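Local coordinates for protein glycosyl transferase family 8 (Streptococcus pneumoniae, PDB 5GVV) that transfers galactose from UDP-galactose to the terminal glucose of the already glycosylated serine-rich repeat protein PsrP, the third step of its O-glycosylation, at residues D106-V111 / I225-S230; K277-N282 / H303-A308. All blocks are in the same frame, centred on the assembly; numbering follows the deposited sequence.

Contact 1 (106-111 with 225-230) lies in the glycosyltransferase family 8 region, of the GT-A clan, and is part of the catalytic centre: it supplies all three protein ligands of the manganese ion and much of the UDP pocket. Contact 2 (277-282 with 303-308) belongs to a separate six-stranded parallel sheet later in the chain and lies away from the manganese and UDP site. The centres of the two contacts are 40 Å apart, on opposite sides of the chain's centre, and their nearest atoms are about 27 Å from each other. Both segments of contact 1 precede those of contact 2 in the sequence, with one pairing antiparallel and the other parallel.

Contact 1. Residues D106-V111 / I225-S230; sequences DSDLIV and ILHYIS. With MN (manganese (II) ion), chain C; UDP (uridine-5'-diphosphate), chain D.
D106, D108 and H227 converge on one manganese ion, the first two forming the DxD motif of a GT-A glycosyltransferase and the third arriving from the neighbouring strand. D106 gives one oxygen, OD2, at 2.1 Å from the metal; D108 chelates through both OD1 and OD2; H227 NE2 bonds from 2.1 Å. UDP O1A and O3B complete six donor atoms, one from each phosphate, which would offset part of the diphosphate charge. H227 CG stands anti to the backbone N (chi1 -167°), which sets the direction in which the imidazole leaves its strand toward the metal. The carboxylate carbon of D108 lies in plane at the edge of that ring, and I229 CG2 covers one face, 3.3 Å above its centre. Second-shell bonds help orient these ligands: N197 OD1 takes H227 ND1, Y104 OH meets D106 OD1, and K233 NZ reaches D108 OD2.

Hydrogen bonds add to the grip on the nucleotide. S107 N points at the ribose O3' with an N-H...O angle of 167°, and S107 OG donates to O2'. From the other segment, S230 N reaches O2B of the outer phosphate at 3.2 Å. A11, D13 and K233 also bond UDP.

Antiparallel pairing of strands 109-111 and 225-227 sets the two metal-binding ends side by side. I110 and L226 form the hydrogen-bonded pair, each N donating to the other's O, while L109 with H227 and V111 with I225 are non-hydrogen-bonded pairs. Beyond the strand, Y228 N donates to D108 O at 2.9 Å.

Apolar side chains line both sides of the pair. I110 shares its side with L226, whereas L109, V111 and I225 lie on the side of H227. Past the strand end, I110 CG1 meets the edge of the Y228 ring, in its plane, 3.9 Å from CE2.

Contact 2. Residues K277-N282 / H303-A308; sequences KLQCVN and HFHIVA
Q279 and H305 each carry CG beside the backbone N (chi1 -56° for Q279), and a bend at chi2 of Q279 (-82°) swings CD toward the strand of H305, where OE1 reaches the ring. H305 NE2 donates to Q279 OE1 over 2.6 Å, almost straight at 177°. The acceptor lies in the imidazole plane, although amide and ring are turned against each other. At the other ring nitrogen, ND1 is bonded to Y328 OH; with both ring nitrogens bonded, the rotation of the imidazole is fixed. H303 lies beside this pair, its ring carrying H305 CE1 over one face, 3.5 Å above the centre. A water bridges H303 ND1 and Q279 NE2, accepting from the amide, while H303 NE2 is bonded to T326 OG1.

On the other side of the sheet C280 CB touches F304 CD1 at 4.1 Å, with the sulfur obliquely placed to the ring, and N282 CB meets I306 CD1. N282 ND2 is bonded to L347 O and N350 OD1, but its buried OD1 has no partner in the model.

Backbone bonds from H303 N to L278 O through V307 N to N282 O ladder the strands, which run nearly parallel. Together with helix 292-298 they form a beta-alpha-beta unit, the repeating element of a parallel alpha/beta sheet.

Contact 1. Residues D106-V111 / I225-S230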
loop_
_atom_site.group_PDB
_atom_site.type_symbol
_atom_site.label_atom_id
_atom_site.label_comp_id
_atom_site.label_asym_id
_atom_site.label_seq_id
_atom_site.Cartn_x
_atom_site.Cartn_y
_atom_site.Cartn_z
ATOM N N ASP A 106 1.649 -6.271 -16.960
ATOM C CA ASP A 106 1.310 -6.795 -15.640
ATOM C C ASP A 106 1.836 -5.804 -14.597
ATOM O O ASP A 106 2.615 -4.906 -14.926
ATOM C CB ASP A 106 1.976 -8.154 -15.430
ATOM C CG ASP A 106 1.048 -9.330 -15.717
ATOM O OD1 ASP A 106 -0.022 -9.129 -16.333
ATOM O OD2 ASP A 106 1.410 -10.468 -15.337
ATOM N N SER A 107 1.435 -5.963 -13.339
ATOM C CA SER A 107 1.895 -5.044 -12.303
ATOM C C SER A 107 2.843 -5.709 -11.313
ATOM O O SER A 107 3.290 -5.071 -10.353
ATOM C CB SER A 107 0.708 -4.441 -11.567
ATOM O OG SER A 107 -0.109 -5.478 -11.069
ATOM N N ASP A 108 3.139 -6.988 -11.539
ATOM C CA ASP A 108 4.173 -7.677 -10.775
ATOM C C ASP A 108 5.479 -7.587 -11.556
ATOM O O ASP A 108 6.208 -8.570 -11.698
ATOM C CB ASP A 108 3.791 -9.142 -10.546
ATOM C CG ASP A 108 3.579 -9.900 -11.842
ATOM O OD1 ASP A 108 3.236 -9.259 -12.862
ATOM O OD2 ASP A 108 3.735 -11.144 -11.843
ATOM N N LEU A 109 5.762 -6.401 -12.082
ATOM C CA LEU A 109 6.970 -6.209 -12.868
ATOM C C LEU A 109 7.613 -4.852 -12.642
ATOM O O LEU A 109 7.009 -3.947 -12.043
ATOM C CB LEU A 109 6.703 -6.443 -14.362
ATOM C CG LEU A 109 5.656 -5.618 -15.104
ATOM C CD1 LEU A 109 6.165 -4.228 -15.427
ATOM C CD2 LEU A 109 5.237 -6.335 -16.385
ATOM N N ILE A 110 8.838 -4.729 -13.142
ATOM C CA ILE A 110 9.650 -3.529 -12.994
ATOM C C ILE A 110 10.286 -3.156 -14.336
ATOM O O ILE A 110 10.914 -4.000 -14.976
ATOM C CB ILE A 110 10.791 -3.771 -11.999
ATOM C CG1 ILE A 110 10.244 -4.014 -10.587
ATOM C CG2 ILE A 110 11.766 -2.601 -12.000
ATOM C CD1 ILE A 110 9.737 -2.752 -9.890
ATOM N N VAL A 111 10.141 -1.896 -14.743
ATOM C CA VAL A 111 10.821 -1.370 -15.926
ATOM C C VAL A 111 12.120 -0.713 -15.466
ATOM O O VAL A 111 12.115 0.078 -14.516
ATOM C CB VAL A 111 9.937 -0.334 -16.650
ATOM C CG1 VAL A 111 10.664 0.272 -17.857
ATOM C CG2 VAL A 111 8.613 -0.973 -17.065
ATOM N N ILE A 225 12.767 -5.201 -18.834
ATOM C CA ILE A 225 11.557 -5.514 -18.075
ATOM C C ILE A 225 11.706 -6.784 -17.235
ATOM O O ILE A 225 11.921 -7.873 -17.772
ATOM C CB ILE A 225 10.305 -5.589 -18.978
ATOM C CG1 ILE A 225 10.058 -4.231 -19.644
ATOM C CG2 ILE A 225 9.090 -5.998 -18.156
ATOM C CD1 ILE A 225 8.764 -4.126 -20.458
ATOM N N LEU A 226 11.597 -6.628 -15.915
ATOM C CA LEU A 226 11.698 -7.751 -14.981
ATOM C C LEU A 226 10.314 -8.189 -14.533
ATOM O O LEU A 226 9.599 -7.411 -13.900
ATOM C CB LEU A 226 12.499 -7.349 -13.743
ATOM C CG LEU A 226 13.993 -7.095 -13.885
ATOM C CD1 LEU A 226 14.569 -6.627 -12.562
ATOM C CD2 LEU A 226 14.696 -8.358 -14.359
ATOM N N HIS A 227 9.954 -9.438 -14.820
ATOM C CA HIS A 227 8.620 -9.944 -14.506
ATOM C C HIS A 227 8.689 -10.986 -13.392
ATOM O O HIS A 227 9.212 -12.091 -13.585
ATOM C CB HIS A 227 7.975 -10.542 -15.763
ATOM C CG HIS A 227 6.511 -10.812 -15.628
ATOM N ND1 HIS A 227 5.753 -11.353 -16.649
ATOM C CD2 HIS A 227 5.652 -10.603 -14.599
ATOM C CE1 HIS A 227 4.501 -11.470 -16.253
ATOM N NE2 HIS A 227 4.411 -11.026 -15.010
ATOM N N TYR A 228 8.169 -10.630 -12.219
ATOM C CA TYR A 228 8.195 -11.539 -11.080
ATOM C C TYR A 228 6.991 -12.482 -11.071
ATOM O O TYR A 228 6.142 -12.413 -10.172
ATOM C CB TYR A 228 8.254 -10.746 -9.772
ATOM C CG TYR A 228 9.501 -9.904 -9.630
ATOM C CD1 TYR A 228 10.651 -10.427 -9.057
ATOM C CD2 TYR A 228 9.522 -8.585 -10.061
ATOM C CE1 TYR A 228 11.789 -9.662 -8.918
ATOM C CE2 TYR A 228 10.655 -7.813 -9.939
ATOM C CZ TYR A 228 11.786 -8.358 -9.367
ATOM O OH TYR A 228 12.917 -7.586 -9.239
ATOM N N ILE A 229 6.924 -13.363 -12.067
ATOM C CA ILE A 229 5.840 -14.335 -12.172
ATOM C C ILE A 229 5.879 -15.309 -11.002
ATOM O O ILE A 229 6.857 -15.339 -10.245
ATOM C CB ILE A 229 5.918 -15.140 -13.488
ATOM C CG1 ILE A 229 7.181 -16.013 -13.513
ATOM C CG2 ILE A 229 5.890 -14.208 -14.695
ATOM C CD1 ILE A 229 7.233 -16.994 -14.678
ATOM N N SER A 230 4.807 -16.095 -10.870
ATOM C CA SER A 230 4.631 -17.106 -9.809
ATOM C C SER A 230 4.218 -16.484 -8.477
ATOM O O SER A 230 4.023 -15.277 -8.383
ATOM C CB SER A 230 5.869 -18.000 -9.628
ATOM O OG SER A 230 6.829 -17.396 -8.771
HETATM MN MN MN C . 2.667 -11.050 -13.804
HETATM N N1 UDP D . -3.767 -8.920 -10.153
HETATM C C2 UDP D . -4.395 -8.033 -9.300
HETATM N N3 UDP D . -4.612 -8.362 -7.975
HETATM C C4 UDP D . -4.202 -9.591 -7.495
HETATM C C5 UDP D . -3.565 -10.483 -8.358
HETATM C C6 UDP D . -3.459 -10.181 -9.714
HETATM O O2 UDP D . -4.761 -6.942 -9.728
HETATM O O4 UDP D . -4.393 -9.883 -6.310
HETATM C "C1'" UDP D . -3.550 -8.530 -11.563
HETATM C "C2'" UDP D . -2.192 -7.858 -11.699
HETATM O "O2'" UDP D . -2.238 -6.854 -12.688
HETATM C "C3'" UDP D . -1.293 -8.974 -12.179
HETATM C "C4'" UDP D . -2.250 -9.816 -13.013
HETATM O "O4'" UDP D . -3.520 -9.676 -12.399
HETATM O "O3'" UDP D . -0.215 -8.467 -12.936
HETATM C "C5'" UDP D . -1.836 -11.283 -13.084
HETATM O "O5'" UDP D . -1.276 -11.654 -11.843
HETATM P PA UDP D . 0.226 -12.220 -11.811
HETATM O O1A UDP D . 1.088 -11.154 -12.362
HETATM O O2A UDP D . 0.615 -12.593 -10.431
HETATM O O3A UDP D . 0.216 -13.523 -12.768
HETATM P PB UDP D . 1.551 -14.132 -13.446
HETATM O O1B UDP D . 1.188 -15.095 -14.512
HETATM O O2B UDP D . 2.311 -14.854 -12.400
HETATM O O3B UDP D . 2.378 -13.038 -14.010
#

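Contact 2. Residues K277-N282 / H303-A308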
loop_
_atom_site.group_PDB
_atom_site.type_symbol
_atom_site.label_atom_id
_atom_site.label_comp_id
_atom_site.label_asym_id
_atom_site.label_seq_id
_atom_site.Cartn_x
_atom_site.Cartn_y
_atom_site.Cartn_z
ATOM N N LYS A 277 -14.578 25.517 -8.470
ATOM C CA LYS A 277 -15.155 26.855 -8.427
ATOM C C LYS A 277 -16.551 26.831 -7.819
ATOM O O LYS A 277 -17.142 27.882 -7.555
ATOM C CB LYS A 277 -15.195 27.473 -9.830
ATOM C CG LYS A 277 -13.823 27.618 -10.472
ATOM C CD LYS A 277 -12.840 28.297 -9.517
ATOM C CE LYS A 277 -13.242 29.739 -9.220
ATOM N NZ LYS A 277 -13.307 30.007 -7.754
ATOM N N LEU A 278 -17.068 25.628 -7.584
ATOM C CA LEU A 278 -18.423 25.467 -7.064
ATOM C C LEU A 278 -18.608 24.067 -6.501
ATOM O O LEU A 278 -17.986 23.113 -6.978
ATOM C CB LEU A 278 -19.455 25.713 -8.172
ATOM C CG LEU A 278 -20.891 26.031 -7.739
ATOM C CD1 LEU A 278 -21.021 27.479 -7.287
ATOM C CD2 LEU A 278 -21.876 25.743 -8.855
ATOM N N GLN A 279 -19.462 23.951 -5.487
ATOM C CA GLN A 279 -19.779 22.661 -4.877
ATOM C C GLN A 279 -21.280 22.383 -4.974
ATOM O O GLN A 279 -22.096 23.146 -4.445
ATOM C CB GLN A 279 -19.331 22.641 -3.410
ATOM C CG GLN A 279 -17.840 22.957 -3.201
ATOM C CD GLN A 279 -16.927 21.758 -3.416
ATOM O OE1 GLN A 279 -17.353 20.608 -3.312
ATOM N NE2 GLN A 279 -15.658 22.026 -3.711
ATOM N N CYS A 280 -21.643 21.296 -5.648
ATOM C CA CYS A 280 -23.053 20.963 -5.853
ATOM C C CYS A 280 -23.431 19.685 -5.116
ATOM O O CYS A 280 -22.594 18.795 -4.931
ATOM C CB CYS A 280 -23.359 20.806 -7.344
ATOM S SG CYS A 280 -23.295 22.349 -8.274
ATOM N N VAL A 281 -24.689 19.596 -4.693
ATOM C CA VAL A 281 -25.138 18.433 -3.939
ATOM C C VAL A 281 -26.516 17.954 -4.390
ATOM O O VAL A 281 -27.391 18.754 -4.758
ATOM C CB VAL A 281 -25.119 18.722 -2.414
ATOM C CG1 VAL A 281 -26.073 19.848 -2.080
ATOM C CG2 VAL A 281 -25.455 17.477 -1.613
ATOM N N ASN A 282 -26.695 16.638 -4.393
ATOM C CA ASN A 282 -28.010 16.043 -4.595
ATOM C C ASN A 282 -28.157 14.826 -3.700
ATOM O O ASN A 282 -27.184 14.113 -3.455
ATOM C CB ASN A 282 -28.226 15.642 -6.055
ATOM C CG ASN A 282 -29.478 14.798 -6.248
ATOM O OD1 ASN A 282 -29.401 13.576 -6.387
ATOM N ND2 ASN A 282 -30.640 15.446 -6.237
ATOM N N HIS A 303 -17.495 20.436 -8.295
ATOM C CA HIS A 303 -17.426 19.199 -7.526
ATOM C C HIS A 303 -18.840 18.784 -7.139
ATOM O O HIS A 303 -19.506 19.463 -6.343
ATOM C CB HIS A 303 -16.556 19.403 -6.280
ATOM C CG HIS A 303 -16.257 18.143 -5.525
ATOM N ND1 HIS A 303 -15.415 18.113 -4.433
ATOM C CD2 HIS A 303 -16.685 16.870 -5.701
ATOM C CE1 HIS A 303 -15.339 16.879 -3.971
ATOM N NE2 HIS A 303 -16.106 16.105 -4.718
ATOM N N PHE A 304 -19.303 17.677 -7.711
ATOM C CA PHE A 304 -20.646 17.185 -7.429
ATOM C C PHE A 304 -20.609 16.191 -6.282
ATOM O O PHE A 304 -19.748 15.307 -6.242
ATOM C CB PHE A 304 -21.233 16.481 -8.652
ATOM C CG PHE A 304 -21.318 17.340 -9.875
ATOM C CD1 PHE A 304 -22.499 17.999 -10.193
ATOM C CD2 PHE A 304 -20.230 17.459 -10.731
ATOM C CE1 PHE A 304 -22.591 18.783 -11.343
ATOM C CE2 PHE A 304 -20.308 18.241 -11.878
ATOM C CZ PHE A 304 -21.492 18.905 -12.182
ATOM N N HIS A 305 -21.548 16.331 -5.353
ATOM C CA HIS A 305 -21.671 15.378 -4.263
ATOM C C HIS A 305 -23.021 14.690 -4.383
ATOM O O HIS A 305 -24.065 15.341 -4.273
ATOM C CB HIS A 305 -21.545 16.092 -2.912
ATOM C CG HIS A 305 -20.300 16.912 -2.778
ATOM N ND1 HIS A 305 -19.191 16.478 -2.076
ATOM C CD2 HIS A 305 -19.982 18.136 -3.260
ATOM C CE1 HIS A 305 -18.246 17.400 -2.139
ATOM N NE2 HIS A 305 -18.702 18.417 -2.849
ATOM N N ILE A 306 -23.002 13.384 -4.628
ATOM C CA ILE A 306 -24.239 12.620 -4.761
ATOM C C ILE A 306 -24.383 11.697 -3.559
ATOM O O ILE A 306 -23.564 10.795 -3.360
ATOM C CB ILE A 306 -24.277 11.800 -6.065
ATOM C CG1 ILE A 306 -23.938 12.688 -7.266
ATOM C CG2 ILE A 306 -25.651 11.163 -6.252
ATOM C CD1 ILE A 306 -24.842 13.913 -7.393
ATOM N N VAL A 307 -25.418 11.937 -2.756
ATOM C CA VAL A 307 -25.592 11.240 -1.488
ATOM C C VAL A 307 -26.795 10.309 -1.572
ATOM O O VAL A 307 -27.777 10.622 -2.241
ATOM C CB VAL A 307 -25.794 12.259 -0.349
ATOM C CG1 VAL A 307 -25.850 11.573 1.007
ATOM C CG2 VAL A 307 -24.670 13.289 -0.367
ATOM N N ALA A 308 -26.706 9.152 -0.921
ATOM C CA ALA A 308 -27.845 8.252 -0.784
ATOM C C ALA A 308 -27.821 7.674 0.619
ATOM O O ALA A 308 -26.772 7.667 1.265
ATOM C CB ALA A 308 -27.794 7.141 -1.820
HETATM O O HOH W 1 -13.581 19.814 -3.047
#